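Local coordinates for calmodulin-binding transcription activator 1 (Homo sapiens, PDB 2CXK), which acts as a transcriptional activator of the CAMTA family, here represented by its TIG (IPT) domain, and may interact with calmodulin, at residues S39-Q44 with T70-F75; G29-A34 with G55-Y60; T10-E15 with N82-E87. All coordinates share one frame; numbering follows the deposited sequence.

Interaction 1. Residues S39-Q44 with T70-F75; sequences SCLFDQ and TLQVAF
One face of the Phe-42 ring carries the methyl CD1 of Leu-71, a CH-pi contact with the carbon 3.5 Å from the ring centroid and 13° off the normal. The two residues are a non-hydrogen-bonded pair of the antiparallel strands, and their side chains lie side by side and point the same way; CG of Leu-71 is anti to its backbone N, and chi2 (52°) then turns CD1 over the ring. Phe-86 meets the Phe-42 ring edge-to-face. An alanine in place of Phe-42 would probably leave Leu-71 CD1 without its ring and open a gap where Phe-86 loses its edge-to-face partner. The other flat groups are the amides of Gln-44 and Gln-72, planes 79° apart, joined by a weak hydrogen bond from Gln-72 NE2 to Gln-44 OE1 (3.2 Å).

The backbones pair through Ser-39 with Ala-74 and Leu-41 with Gln-72, and Asp-43 N extends the pairing to Thr-70 O at 2.8 Å. Where strand 39-42 ends, one water accepts from Gln-72 NE2 (2.8 Å) and Gln-44 N, donates to Leu-41 O, and lies 2.7 Å from Thr-70 OG1. Asp-43 OD2 turns to His-64. The contact thus joins an apolar face of Cys-40, Phe-42, Leu-71 and Val-73, in the core of the beta-sandwich, to a polar strand end where ordered water ties Leu-41 O and Gln-44 N to the Gln-72 amide and the Thr-70 hydroxyl.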
ATOM      1  N   SER A  39      11.084   4.877  10.472  1.00 12.75           N
ATOM      2  CA  SER A  39      10.572   6.169  10.040  1.00 13.54           C
ATOM      3  C   SER A  39      10.693   6.215   8.529  1.00 13.37           C
ATOM      4  O   SER A  39      11.392   5.395   7.924  1.00 12.74           O
ATOM      5  CB  SER A  39      11.364   7.329  10.667  1.00 13.46           C
ATOM      6  OG  SER A  39      12.712   7.345  10.230  1.00 15.52           O
ATOM      7  N   CYS A  40       9.986   7.157   7.916  1.00 12.67           N
ATOM      8  CA  CYS A  40      10.045   7.327   6.474  1.00 13.51           C
ATOM      9  C   CYS A  40      10.392   8.777   6.226  1.00 12.31           C
ATOM     10  O   CYS A  40       9.873   9.673   6.892  1.00 13.17           O
ATOM     11  CB  CYS A  40       8.704   6.985   5.816  1.00 11.12           C
ATOM     12  SG  CYS A  40       8.305   5.220   5.895  1.00 14.83           S
ATOM     13  N   LEU A  41      11.279   9.005   5.273  1.00 13.22           N
ATOM     14  CA  LEU A  41      11.697  10.361   4.959  1.00 13.97           C
ATOM     15  C   LEU A  41      11.235  10.738   3.566  1.00 12.39           C
ATOM     16  O   LEU A  41      11.566  10.059   2.593  1.00 11.80           O
ATOM     17  CB  LEU A  41      13.223  10.476   5.028  1.00 16.21           C
ATOM     18  CG  LEU A  41      13.933   9.874   6.247  1.00 21.66           C
ATOM     19  CD1 LEU A  41      15.418  10.198   6.173  1.00 24.43           C
ATOM     20  CD2 LEU A  41      13.347  10.427   7.522  1.00 21.38           C
ATOM     21  N   PHE A  42      10.449  11.807   3.485  1.00 13.47           N
ATOM     22  CA  PHE A  42       9.953  12.329   2.215  1.00 13.07           C
ATOM     23  C   PHE A  42      10.735  13.624   2.013  1.00 15.66           C
ATOM     24  O   PHE A  42      10.541  14.581   2.758  1.00 15.28           O
ATOM     25  CB  PHE A  42       8.458  12.643   2.295  1.00 12.78           C
ATOM     26  CG  PHE A  42       7.583  11.430   2.474  1.00 10.80           C
ATOM     27  CD1 PHE A  42       7.506  10.783   3.699  1.00  9.80           C
ATOM     28  CD2 PHE A  42       6.823  10.945   1.408  1.00 12.14           C
ATOM     29  CE1 PHE A  42       6.677   9.665   3.868  1.00  9.29           C
ATOM     30  CE2 PHE A  42       5.994   9.829   1.567  1.00 10.62           C
ATOM     31  CZ  PHE A  42       5.926   9.191   2.805  1.00  7.75           C
ATOM     32  N   ASP A  43      11.615  13.652   1.014  1.00 17.40           N
ATOM     33  CA  ASP A  43      12.446  14.826   0.759  1.00 18.80           C
ATOM     34  C   ASP A  43      13.105  15.227   2.079  1.00 19.61           C
ATOM     35  O   ASP A  43      13.118  16.398   2.456  1.00 17.96           O
ATOM     36  CB  ASP A  43      11.602  15.990   0.212  1.00 19.59           C
ATOM     37  CG  ASP A  43      12.465  17.144  -0.309  1.00 22.83           C
ATOM     38  OD1 ASP A  43      13.587  16.868  -0.780  1.00 24.83           O
ATOM     39  OD2 ASP A  43      12.025  18.316  -0.265  1.00 22.28           O
ATOM     40  N   GLN A  44      13.631  14.232   2.787  1.00 20.86           N
ATOM     41  CA  GLN A  44      14.288  14.445   4.071  1.00 23.26           C
ATOM     42  C   GLN A  44      13.367  14.832   5.229  1.00 22.65           C
ATOM     43  O   GLN A  44      13.835  15.017   6.354  1.00 22.03           O
ATOM     44  CB  GLN A  44      15.410  15.484   3.927  1.00 26.35           C
ATOM     45  CG  GLN A  44      16.454  15.085   2.894  1.00 29.82           C
ATOM     46  CD  GLN A  44      16.996  13.683   3.130  1.00 33.14           C
ATOM     47  OE1 GLN A  44      17.253  12.934   2.184  1.00 34.55           O
ATOM     48  NE2 GLN A  44      17.179  13.323   4.397  1.00 34.26           N
ATOM     49  N   THR A  70      12.133  12.352  -2.875  1.00 14.00           N
ATOM     50  CA  THR A  70      12.686  11.055  -2.515  1.00 13.83           C
ATOM     51  C   THR A  70      11.888  10.495  -1.345  1.00 13.44           C
ATOM     52  O   THR A  70      11.437  11.248  -0.481  1.00 13.76           O
ATOM     53  CB  THR A  70      14.138  11.185  -2.041  1.00 16.53           C
ATOM     54  OG1 THR A  70      14.205  12.210  -1.040  1.00 16.98           O
ATOM     55  CG2 THR A  70      15.061  11.535  -3.191  1.00 15.64           C
ATOM     56  N   LEU A  71      11.704   9.176  -1.334  1.00 12.13           N
ATOM     57  CA  LEU A  71      11.015   8.497  -0.243  1.00 11.46           C
ATOM     58  C   LEU A  71      11.993   7.416   0.203  1.00 12.94           C
ATOM     59  O   LEU A  71      12.394   6.567  -0.596  1.00 11.94           O
ATOM     60  CB  LEU A  71       9.696   7.867  -0.720  1.00  7.97           C
ATOM     61  CG  LEU A  71       8.990   6.955   0.296  1.00 11.28           C
ATOM     62  CD1 LEU A  71       8.828   7.678   1.640  1.00  8.31           C
ATOM     63  CD2 LEU A  71       7.626   6.537  -0.260  1.00 12.26           C
ATOM     64  N   GLN A  72      12.400   7.466   1.469  1.00 14.73           N
ATOM     65  CA  GLN A  72      13.348   6.490   2.006  1.00 14.11           C
ATOM     66  C   GLN A  72      12.870   5.930   3.342  1.00 14.46           C
ATOM     67  O   GLN A  72      12.119   6.587   4.063  1.00 14.56           O
ATOM     68  CB  GLN A  72      14.711   7.153   2.229  1.00 15.64           C
ATOM     69  CG  GLN A  72      15.304   7.848   1.013  1.00 16.37           C
ATOM     70  CD  GLN A  72      16.495   8.713   1.387  1.00 18.63           C
ATOM     71  OE1 GLN A  72      17.649   8.287   1.290  1.00 21.20           O
ATOM     72  NE2 GLN A  72      16.217   9.930   1.832  1.00 16.90           N
ATOM     73  N   VAL A  73      13.307   4.716   3.663  1.00 11.83           N
ATOM     74  CA  VAL A  73      12.963   4.085   4.935  1.00 11.27           C
ATOM     75  C   VAL A  73      14.205   4.151   5.832  1.00 13.16           C
ATOM     76  O   VAL A  73      15.317   3.894   5.373  1.00 13.89           O
ATOM     77  CB  VAL A  73      12.572   2.605   4.751  1.00  9.75           C
ATOM     78  CG1 VAL A  73      12.341   1.955   6.100  1.00  9.51           C
ATOM     79  CG2 VAL A  73      11.324   2.505   3.903  1.00 11.14           C
ATOM     80  N   ALA A  74      14.011   4.509   7.097  1.00 10.79           N
ATOM     81  CA  ALA A  74      15.115   4.602   8.048  1.00 13.90           C
ATOM     82  C   ALA A  74      14.776   3.855   9.334  1.00 15.38           C
ATOM     83  O   ALA A  74      13.605   3.640   9.650  1.00 15.31           O
ATOM     84  CB  ALA A  74      15.403   6.059   8.367  1.00 13.01           C
ATOM     85  N   PHE A  75      15.812   3.460  10.068  1.00 15.56           N
ATOM     86  CA  PHE A  75      15.655   2.772  11.349  1.00 16.80           C
ATOM     87  C   PHE A  75      16.628   3.510  12.262  1.00 17.58           C
ATOM     88  O   PHE A  75      17.817   3.599  11.949  1.00 16.73           O
ATOM     89  CB  PHE A  75      16.053   1.301  11.252  1.00 17.22           C
ATOM     90  CG  PHE A  75      15.735   0.511  12.490  1.00 19.15           C
ATOM     91  CD1 PHE A  75      14.423   0.144  12.778  1.00 18.09           C
ATOM     92  CD2 PHE A  75      16.741   0.163  13.390  1.00 19.36           C
ATOM     93  CE1 PHE A  75      14.114  -0.557  13.945  1.00 19.78           C
ATOM     94  CE2 PHE A  75      16.443  -0.537  14.563  1.00 19.11           C
ATOM     95  CZ  PHE A  75      15.130  -0.898  14.841  1.00 18.62           C
TER
HETATM   96  O   HOH W   1      13.770  11.333   1.504  1.00 12.87           O
HETATM   97  O   HOH W   2      13.434  15.080  -2.877  1.00 18.65           O
HETATM   98  O   HOH W   3      16.346  13.659  -0.440  1.00 27.07           O

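Interaction 2. Residues G29-A34 with G55-Y60; sequences GPWQEA and GVLRCY. With SO4 (sulfate ion), chain F.
Gly-29 and Trp-31 grip Gly-55 through two backbone hydrogen bonds just before the strand 56-60. Gly-29 N donates to Gly-55 O at 3.0 Å, and Gly-55 N donates to Trp-31 O at 2.7 Å, the N lying nearly along the C=O axis, though the bond is bent at the hydrogen (140°). Gly-55 has a positive phi of 84°, and a beta carbon there would press on the carbonyl of the residue before it and crowd Gly-29 O. At Gly-29 a beta carbon would collide with Trp-31 CZ2.

The indole of Trp-31 has both faces in contact. Leu-57 crosses it at about a right angle and sets CD1 over the five-membered ring, 3.6 Å from its centroid, in a CH-pi contact; Leu-57 CG comes to 3.4 Å from Trp-31 CD1. Against the opposite face, toward the rim, lie Gly-29 CA and Pro-30 CD. A strained chi1 of -15°, nearly eclipsing CG with the backbone N, goes with an indole packed between these groups and bonded through NE1 to Ile-27 O. Tyr-38, Leu-51 and Ile-80 also touch it.

At the far end of the strand, Tyr-60 OH donates to O3 of a sulfate ion at 2.6 Å, with O3 in the plane of the ring at its edge; Lys-24 NZ binds the same ion, which probably comes from the crystallisation liquor. Gly-29 O accepts from Gln-53 NE2 of the second subunit. The buried tryptophan lies at one end of the immunoglobulin-like (E-set) beta-sandwich of the TIG domain, where the loop after strand 24-28 meets the start of strand 56-60.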
ATOM      1  N   GLY A  29       9.120  -4.160   1.872  1.00 13.23           N
ATOM      2  CA  GLY A  29      10.518  -4.462   1.683  1.00 13.22           C
ATOM      3  C   GLY A  29      10.949  -5.486   2.705  1.00 14.70           C
ATOM      4  O   GLY A  29      10.109  -6.170   3.287  1.00 15.56           O
ATOM      5  N   PRO A  30      12.255  -5.596   2.976  1.00 17.43           N
ATOM      6  CA  PRO A  30      12.766  -6.572   3.944  1.00 19.40           C
ATOM      7  C   PRO A  30      12.771  -6.142   5.411  1.00 21.36           C
ATOM      8  O   PRO A  30      13.577  -6.643   6.191  1.00 23.73           O
ATOM      9  CB  PRO A  30      14.172  -6.827   3.428  1.00 19.55           C
ATOM     10  CG  PRO A  30      14.594  -5.439   3.026  1.00 19.07           C
ATOM     11  CD  PRO A  30      13.360  -4.866   2.330  1.00 17.03           C
ATOM     12  N   TRP A  31      11.882  -5.232   5.800  1.00 23.46           N
ATOM     13  CA  TRP A  31      11.859  -4.776   7.192  1.00 24.77           C
ATOM     14  C   TRP A  31      11.396  -5.892   8.123  1.00 26.85           C
ATOM     15  O   TRP A  31      10.323  -6.457   7.935  1.00 25.42           O
ATOM     16  CB  TRP A  31      10.936  -3.562   7.362  1.00 21.43           C
ATOM     17  CG  TRP A  31      10.542  -2.880   6.077  1.00 19.81           C
ATOM     18  CD1 TRP A  31       9.273  -2.752   5.581  1.00 19.14           C
ATOM     19  CD2 TRP A  31      11.407  -2.235   5.134  1.00 16.70           C
ATOM     20  NE1 TRP A  31       9.295  -2.070   4.393  1.00 16.99           N
ATOM     21  CE2 TRP A  31      10.588  -1.740   4.091  1.00 16.42           C
ATOM     22  CE3 TRP A  31      12.792  -2.028   5.063  1.00 15.65           C
ATOM     23  CZ2 TRP A  31      11.109  -1.050   2.993  1.00 15.62           C
ATOM     24  CZ3 TRP A  31      13.310  -1.340   3.966  1.00 15.83           C
ATOM     25  CH2 TRP A  31      12.468  -0.859   2.947  1.00 15.79           C
ATOM     26  N   GLN A  32      12.196  -6.188   9.145  1.00 31.52           N
ATOM     27  CA  GLN A  32      11.862  -7.254  10.087  1.00 36.75           C
ATOM     28  C   GLN A  32      11.961  -6.839  11.554  1.00 39.41           C
ATOM     29  O   GLN A  32      11.239  -7.371  12.400  1.00 40.14           O
ATOM     30  CB  GLN A  32      12.778  -8.459   9.849  1.00 38.88           C
ATOM     31  CG  GLN A  32      12.676  -9.076   8.460  1.00 42.35           C
ATOM     32  CD  GLN A  32      11.326  -9.729   8.202  1.00 44.83           C
ATOM     33  OE1 GLN A  32      10.849 -10.534   9.008  1.00 45.91           O
ATOM     34  NE2 GLN A  32      10.707  -9.392   7.072  1.00 44.33           N
ATOM     35  N   GLU A  33      12.855  -5.897  11.846  1.00 42.63           N
ATOM     36  CA  GLU A  33      13.072  -5.420  13.216  1.00 45.62           C
ATOM     37  C   GLU A  33      11.786  -5.321  14.027  1.00 45.18           C
ATOM     38  O   GLU A  33      10.722  -5.010  13.496  1.00 46.11           O
ATOM     39  CB  GLU A  33      13.775  -4.054  13.207  1.00 48.52           C
ATOM     40  CG  GLU A  33      15.169  -4.058  12.572  1.00 52.02           C
ATOM     41  CD  GLU A  33      16.129  -5.030  13.245  1.00 54.27           C
ATOM     42  OE1 GLU A  33      16.379  -4.874  14.461  1.00 54.01           O
ATOM     43  OE2 GLU A  33      16.632  -5.948  12.557  1.00 55.25           O
ATOM     44  N   ALA A  34      11.887  -5.596  15.320  1.00 43.86           N
ATOM     45  CA  ALA A  34      10.721  -5.529  16.183  1.00 42.92           C
ATOM     46  C   ALA A  34      10.625  -4.152  16.819  1.00 41.49           C
ATOM     47  O   ALA A  34       9.532  -3.635  17.033  1.00 42.09           O
ATOM     48  CB  ALA A  34      10.797  -6.608  17.263  1.00 44.05           C
ATOM     49  N   GLY A  55       7.863  -6.994   6.908  1.00 14.12           N
ATOM     50  CA  GLY A  55       7.965  -6.527   5.540  1.00 13.17           C
ATOM     51  C   GLY A  55       7.026  -5.413   5.129  1.00 12.84           C
ATOM     52  O   GLY A  55       7.081  -4.962   3.984  1.00 13.41           O
ATOM     53  N   VAL A  56       6.184  -4.954   6.050  1.00 10.90           N
ATOM     54  CA  VAL A  56       5.223  -3.903   5.726  1.00 11.64           C
ATOM     55  C   VAL A  56       5.238  -2.731   6.690  1.00  9.36           C
ATOM     56  O   VAL A  56       4.917  -2.883   7.863  1.00 12.07           O
ATOM     57  CB  VAL A  56       3.795  -4.467   5.697  1.00  9.18           C
ATOM     58  CG1 VAL A  56       2.793  -3.356   5.381  1.00 11.15           C
ATOM     59  CG2 VAL A  56       3.716  -5.593   4.672  1.00 10.44           C
ATOM     60  N   LEU A  57       5.610  -1.560   6.184  1.00 10.79           N
ATOM     61  CA  LEU A  57       5.630  -0.349   6.999  1.00  9.04           C
ATOM     62  C   LEU A  57       4.493   0.583   6.586  1.00 10.06           C
ATOM     63  O   LEU A  57       4.168   0.688   5.403  1.00 10.52           O
ATOM     64  CB  LEU A  57       6.954   0.396   6.822  1.00 10.89           C
ATOM     65  CG  LEU A  57       8.126  -0.231   7.565  1.00  9.14           C
ATOM     66  CD1 LEU A  57       9.440   0.434   7.159  1.00 11.14           C
ATOM     67  CD2 LEU A  57       7.865  -0.084   9.045  1.00  9.20           C
ATOM     68  N   ARG A  58       3.907   1.257   7.570  1.00 10.05           N
ATOM     69  CA  ARG A  58       2.833   2.215   7.323  1.00 10.34           C
ATOM     70  C   ARG A  58       3.213   3.570   7.904  1.00  9.91           C
ATOM     71  O   ARG A  58       3.712   3.660   9.019  1.00  8.89           O
ATOM     72  CB  ARG A  58       1.527   1.770   7.985  1.00 10.29           C
ATOM     73  CG  ARG A  58       0.391   2.811   7.865  1.00 13.49           C
ATOM     74  CD  ARG A  58      -0.719   2.586   8.896  1.00 15.47           C
ATOM     75  NE  ARG A  58      -0.250   2.781  10.268  1.00 18.17           N
ATOM     76  CZ  ARG A  58      -0.883   2.345  11.354  1.00 22.39           C
ATOM     77  NH1 ARG A  58      -2.026   1.676  11.246  1.00 22.83           N
ATOM     78  NH2 ARG A  58      -0.372   2.578  12.557  1.00 23.19           N
ATOM     79  N   CYS A  59       2.960   4.627   7.149  1.00 10.77           N
ATOM     80  CA  CYS A  59       3.231   5.972   7.641  1.00 10.07           C
ATOM     81  C   CYS A  59       2.202   6.884   6.994  1.00 10.66           C
ATOM     82  O   CYS A  59       1.497   6.471   6.082  1.00 10.72           O
ATOM     83  CB  CYS A  59       4.650   6.422   7.270  1.00 10.35           C
ATOM     84  SG  CYS A  59       4.934   6.774   5.507  1.00 11.11           S
ATOM     85  N   TYR A  60       2.097   8.107   7.493  1.00 10.40           N
ATOM     86  CA  TYR A  60       1.182   9.093   6.929  1.00  9.54           C
ATOM     87  C   TYR A  60       2.114  10.180   6.401  1.00 10.31           C
ATOM     88  O   TYR A  60       2.853  10.804   7.163  1.00 10.75           O
ATOM     89  CB  TYR A  60       0.251   9.605   8.026  1.00 10.42           C
ATOM     90  CG  TYR A  60      -0.487   8.464   8.705  1.00  8.93           C
ATOM     91  CD1 TYR A  60      -1.472   7.741   8.026  1.00 11.24           C
ATOM     92  CD2 TYR A  60      -0.169   8.077  10.006  1.00 10.83           C
ATOM     93  CE1 TYR A  60      -2.124   6.665   8.636  1.00 11.64           C
ATOM     94  CE2 TYR A  60      -0.809   7.005  10.619  1.00 12.33           C
ATOM     95  CZ  TYR A  60      -1.789   6.308   9.931  1.00 12.99           C
ATOM     96  OH  TYR A  60      -2.449   5.280  10.558  1.00 13.34           O
TER
HETATM   97  S   SO4 F1006      -5.673   4.364   8.564  0.50109.71           S
HETATM   98  O1  SO4 F1006      -5.406   3.143   7.701  0.50 83.28           O
HETATM   99  O2  SO4 F1006      -7.017   4.156   9.245  0.50 84.57           O
HETATM  100  O3  SO4 F1006      -4.703   4.323   9.603  0.50 55.20           O
HETATM  101  O4  SO4 F1006      -5.861   5.444   7.660  0.50 57.47           O

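Interaction 3. Residues T10-E15 with N82-E87; sequences TDYSPE and NSVVFE
Val-85 O receives the hydroxyl of Tyr-12, which donates at 2.6 Å, in the carbonyl plane and on a lone pair; a water adds a weak, long bond to the same oxygen. That water also donates to Glu-15 O, and Glu-15 O in turn accepts from Glu-87 N at 3.0 Å with an almost straight N-H...O angle of 170°. Tyr-12 and Val-84 reach toward each other tip to tip, with Val-84 CG2 over one face of the phenol, toward its rim, 3.8 Å from the centroid.

Further along, Glu-15 O lies over one face of the Phe-86 ring, 3.6 Å from CD2, while Pro-14 O approaches the edge at CE2. Pro-14, which follows a cis peptide bond, buries this carbonyl without a hydrogen-bonding partner in the model. On the other side of strand 11-17, Asp-11 OD1 forms a salt bridge with Lys-24 NZ of the second subunit.

Across the contact, then, the strands 11-17 and 84-88, which run parallel, are bridged partly by a side-chain hydroxyl and water in place of a continuous run of backbone bonds, and the hydroxyl bond and the Val-84 methyl over its face would together limit the turning of the phenol.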
ATOM      1  N   THR A  10      10.298  -2.889  -2.224  1.00 13.25           N
ATOM      2  CA  THR A  10       9.727  -3.738  -3.266  1.00 12.61           C
ATOM      3  C   THR A  10       8.494  -3.093  -3.910  1.00 13.71           C
ATOM      4  O   THR A  10       8.232  -3.300  -5.091  1.00 14.14           O
ATOM      5  CB  THR A  10       9.373  -5.147  -2.725  1.00 13.88           C
ATOM      6  OG1 THR A  10       8.637  -5.036  -1.505  1.00 15.24           O
ATOM      7  CG2 THR A  10      10.648  -5.947  -2.468  1.00 13.05           C
ATOM      8  N   ASP A  11       7.757  -2.301  -3.136  1.00 11.78           N
ATOM      9  CA  ASP A  11       6.572  -1.605  -3.641  1.00 12.43           C
ATOM     10  C   ASP A  11       6.102  -0.602  -2.589  1.00 11.26           C
ATOM     11  O   ASP A  11       6.555  -0.624  -1.446  1.00 10.87           O
ATOM     12  CB  ASP A  11       5.442  -2.599  -3.926  1.00 12.29           C
ATOM     13  CG  ASP A  11       4.627  -2.226  -5.158  1.00 14.98           C
ATOM     14  OD1 ASP A  11       4.437  -1.020  -5.424  1.00 15.53           O
ATOM     15  OD2 ASP A  11       4.173  -3.147  -5.864  1.00 16.51           O
ATOM     16  N   TYR A  12       5.208   0.293  -2.992  1.00  9.67           N
ATOM     17  CA  TYR A  12       4.651   1.289  -2.093  1.00 10.19           C
ATOM     18  C   TYR A  12       3.372   1.811  -2.730  1.00  9.18           C
ATOM     19  O   TYR A  12       3.268   1.864  -3.952  1.00 11.72           O
ATOM     20  CB  TYR A  12       5.638   2.434  -1.846  1.00  9.85           C
ATOM     21  CG  TYR A  12       6.199   3.106  -3.083  1.00 11.50           C
ATOM     22  CD1 TYR A  12       7.114   2.450  -3.905  1.00  9.20           C
ATOM     23  CD2 TYR A  12       5.879   4.431  -3.383  1.00 10.06           C
ATOM     24  CE1 TYR A  12       7.706   3.099  -4.983  1.00 12.23           C
ATOM     25  CE2 TYR A  12       6.468   5.091  -4.462  1.00  9.76           C
ATOM     26  CZ  TYR A  12       7.382   4.422  -5.254  1.00 10.88           C
ATOM     27  OH  TYR A  12       8.005   5.081  -6.297  1.00 11.16           O
ATOM     28  N   SER A  13       2.410   2.197  -1.900  1.00 10.80           N
ATOM     29  CA  SER A  13       1.122   2.658  -2.399  1.00 10.50           C
ATOM     30  C   SER A  13       0.404   3.539  -1.382  1.00 11.72           C
ATOM     31  O   SER A  13       0.356   3.212  -0.192  1.00 13.10           O
ATOM     32  CB  SER A  13       0.253   1.434  -2.708  1.00 11.11           C
ATOM     33  OG  SER A  13      -0.982   1.819  -3.280  1.00 14.16           O
ATOM     34  N   PRO A  14      -0.151   4.682  -1.827  1.00 13.32           N
ATOM     35  CA  PRO A  14      -0.128   5.168  -3.209  1.00 12.50           C
ATOM     36  C   PRO A  14       1.243   5.760  -3.494  1.00 13.16           C
ATOM     37  O   PRO A  14       2.068   5.870  -2.590  1.00 13.12           O
ATOM     38  CB  PRO A  14      -1.215   6.237  -3.212  1.00 12.15           C
ATOM     39  CG  PRO A  14      -1.071   6.834  -1.845  1.00 11.42           C
ATOM     40  CD  PRO A  14      -0.902   5.610  -0.960  1.00 12.35           C
ATOM     41  N   GLU A  15       1.470   6.161  -4.740  1.00 12.27           N
ATOM     42  CA  GLU A  15       2.744   6.748  -5.150  1.00 15.69           C
ATOM     43  C   GLU A  15       2.706   8.272  -5.141  1.00 13.38           C
ATOM     44  O   GLU A  15       3.677   8.916  -5.530  1.00 12.34           O
ATOM     45  CB  GLU A  15       3.088   6.284  -6.563  1.00 19.43           C
ATOM     46  CG  GLU A  15       1.886   6.349  -7.500  1.00 27.55           C
ATOM     47  CD  GLU A  15       2.238   6.050  -8.941  1.00 32.87           C
ATOM     48  OE1 GLU A  15       3.058   5.130  -9.179  1.00 36.16           O
ATOM     49  OE2 GLU A  15       1.683   6.729  -9.834  1.00 34.71           O
ATOM     50  N   ASN A  82      16.767   2.037  -0.471  1.00 13.59           N
ATOM     51  CA  ASN A  82      17.076   2.854  -1.632  1.00 13.15           C
ATOM     52  C   ASN A  82      16.030   3.975  -1.600  1.00 13.44           C
ATOM     53  O   ASN A  82      15.133   3.957  -0.755  1.00 12.36           O
ATOM     54  CB  ASN A  82      16.904   2.026  -2.913  1.00 12.35           C
ATOM     55  CG  ASN A  82      15.501   1.425  -3.037  1.00 12.03           C
ATOM     56  OD1 ASN A  82      15.016   0.763  -2.123  1.00 14.82           O
ATOM     57  ND2 ASN A  82      14.857   1.647  -4.175  1.00 12.03           N
ATOM     58  N   SER A  83      16.149   4.948  -2.498  1.00 13.75           N
ATOM     59  CA  SER A  83      15.175   6.040  -2.567  1.00 13.95           C
ATOM     60  C   SER A  83      14.243   5.730  -3.732  1.00 14.16           C
ATOM     61  O   SER A  83      14.699   5.262  -4.772  1.00 15.56           O
ATOM     62  CB  SER A  83      15.858   7.378  -2.859  1.00 17.08           C
ATOM     63  OG  SER A  83      16.789   7.725  -1.849  1.00 22.25           O
ATOM     64  N   VAL A  84      12.945   5.965  -3.552  1.00 13.69           N
ATOM     65  CA  VAL A  84      11.983   5.758  -4.633  1.00 13.04           C
ATOM     66  C   VAL A  84      11.245   7.071  -4.810  1.00 12.68           C
ATOM     67  O   VAL A  84      11.144   7.869  -3.880  1.00 14.12           O
ATOM     68  CB  VAL A  84      10.963   4.625  -4.328  1.00 11.79           C
ATOM     69  CG1 VAL A  84      11.691   3.292  -4.233  1.00 11.90           C
ATOM     70  CG2 VAL A  84      10.204   4.917  -3.037  1.00 10.17           C
ATOM     71  N   VAL A  85      10.725   7.303  -6.004  1.00 11.83           N
ATOM     72  CA  VAL A  85      10.018   8.543  -6.265  1.00 12.22           C
ATOM     73  C   VAL A  85       8.628   8.612  -5.634  1.00 14.28           C
ATOM     74  O   VAL A  85       7.868   7.642  -5.661  1.00 14.85           O
ATOM     75  CB  VAL A  85       9.881   8.769  -7.786  1.00 11.74           C
ATOM     76  CG1 VAL A  85       9.028   7.664  -8.391  1.00 11.16           C
ATOM     77  CG2 VAL A  85       9.274  10.132  -8.068  1.00 13.41           C
ATOM     78  N   PHE A  86       8.306   9.760  -5.044  1.00 13.29           N
ATOM     79  CA  PHE A  86       6.980   9.974  -4.469  1.00 12.89           C
ATOM     80  C   PHE A  86       6.566  11.325  -5.019  1.00 13.17           C
ATOM     81  O   PHE A  86       7.353  12.270  -5.012  1.00 13.44           O
ATOM     82  CB  PHE A  86       7.013  10.006  -2.941  1.00 11.28           C
ATOM     83  CG  PHE A  86       5.642  10.024  -2.303  1.00 11.91           C
ATOM     84  CD1 PHE A  86       5.090  11.216  -1.836  1.00 11.99           C
ATOM     85  CD2 PHE A  86       4.895   8.853  -2.196  1.00 12.58           C
ATOM     86  CE1 PHE A  86       3.808  11.240  -1.267  1.00 13.75           C
ATOM     87  CE2 PHE A  86       3.613   8.863  -1.631  1.00 13.31           C
ATOM     88  CZ  PHE A  86       3.071  10.061  -1.166  1.00 13.02           C
ATOM     89  N   GLU A  87       5.333  11.428  -5.487  1.00 13.95           N
ATOM     90  CA  GLU A  87       4.890  12.675  -6.078  1.00 16.12           C
ATOM     91  C   GLU A  87       3.790  13.432  -5.366  1.00 17.30           C
ATOM     92  O   GLU A  87       2.775  12.863  -4.980  1.00 17.52           O
ATOM     93  CB  GLU A  87       4.458  12.429  -7.528  1.00 16.41           C
ATOM     94  CG  GLU A  87       3.746  13.618  -8.166  1.00 20.64           C
ATOM     95  CD  GLU A  87       3.538  13.457  -9.662  1.00 23.71           C
ATOM     96  OE1 GLU A  87       3.373  12.306 -10.119  1.00 22.83           O
ATOM     97  OE2 GLU A  87       3.522  14.490 -10.376  1.00 23.18           O
TER
HETATM   98  O   HOH W   4       5.512   8.597  -7.902  1.00 14.28           O
HETATM   99  O   HOH W   5       1.880  10.034  -9.508  1.00 42.97           O

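How the interactions relate
All three contacts belong to the same beta-sandwich, that of one TIG domain. Interactions 1 and 3 have centres about 10 Å apart and meet through neighbouring strands: Leu-71 N lies 2.9 Å from Val-84 O, a probable hydrogen bond, and Phe-42 CD2 is 3.7 Å from Phe-86 CD1. Interactions 1 and 2, with centres about 12 Å apart, pack against each other in the interior, with Val-73 CG1 3.4 Å from Leu-57 CD1 and Cys-40 SG 3.7 Å from Cys-59 SG. Between interactions 2 and 3 the link is slighter, Gly-29 N lying 3.5 Å from Thr-10 OG1, yet both touch the second subunit. The sulfate lies at the far end of strand 56-60, away from the Trp-31 contact.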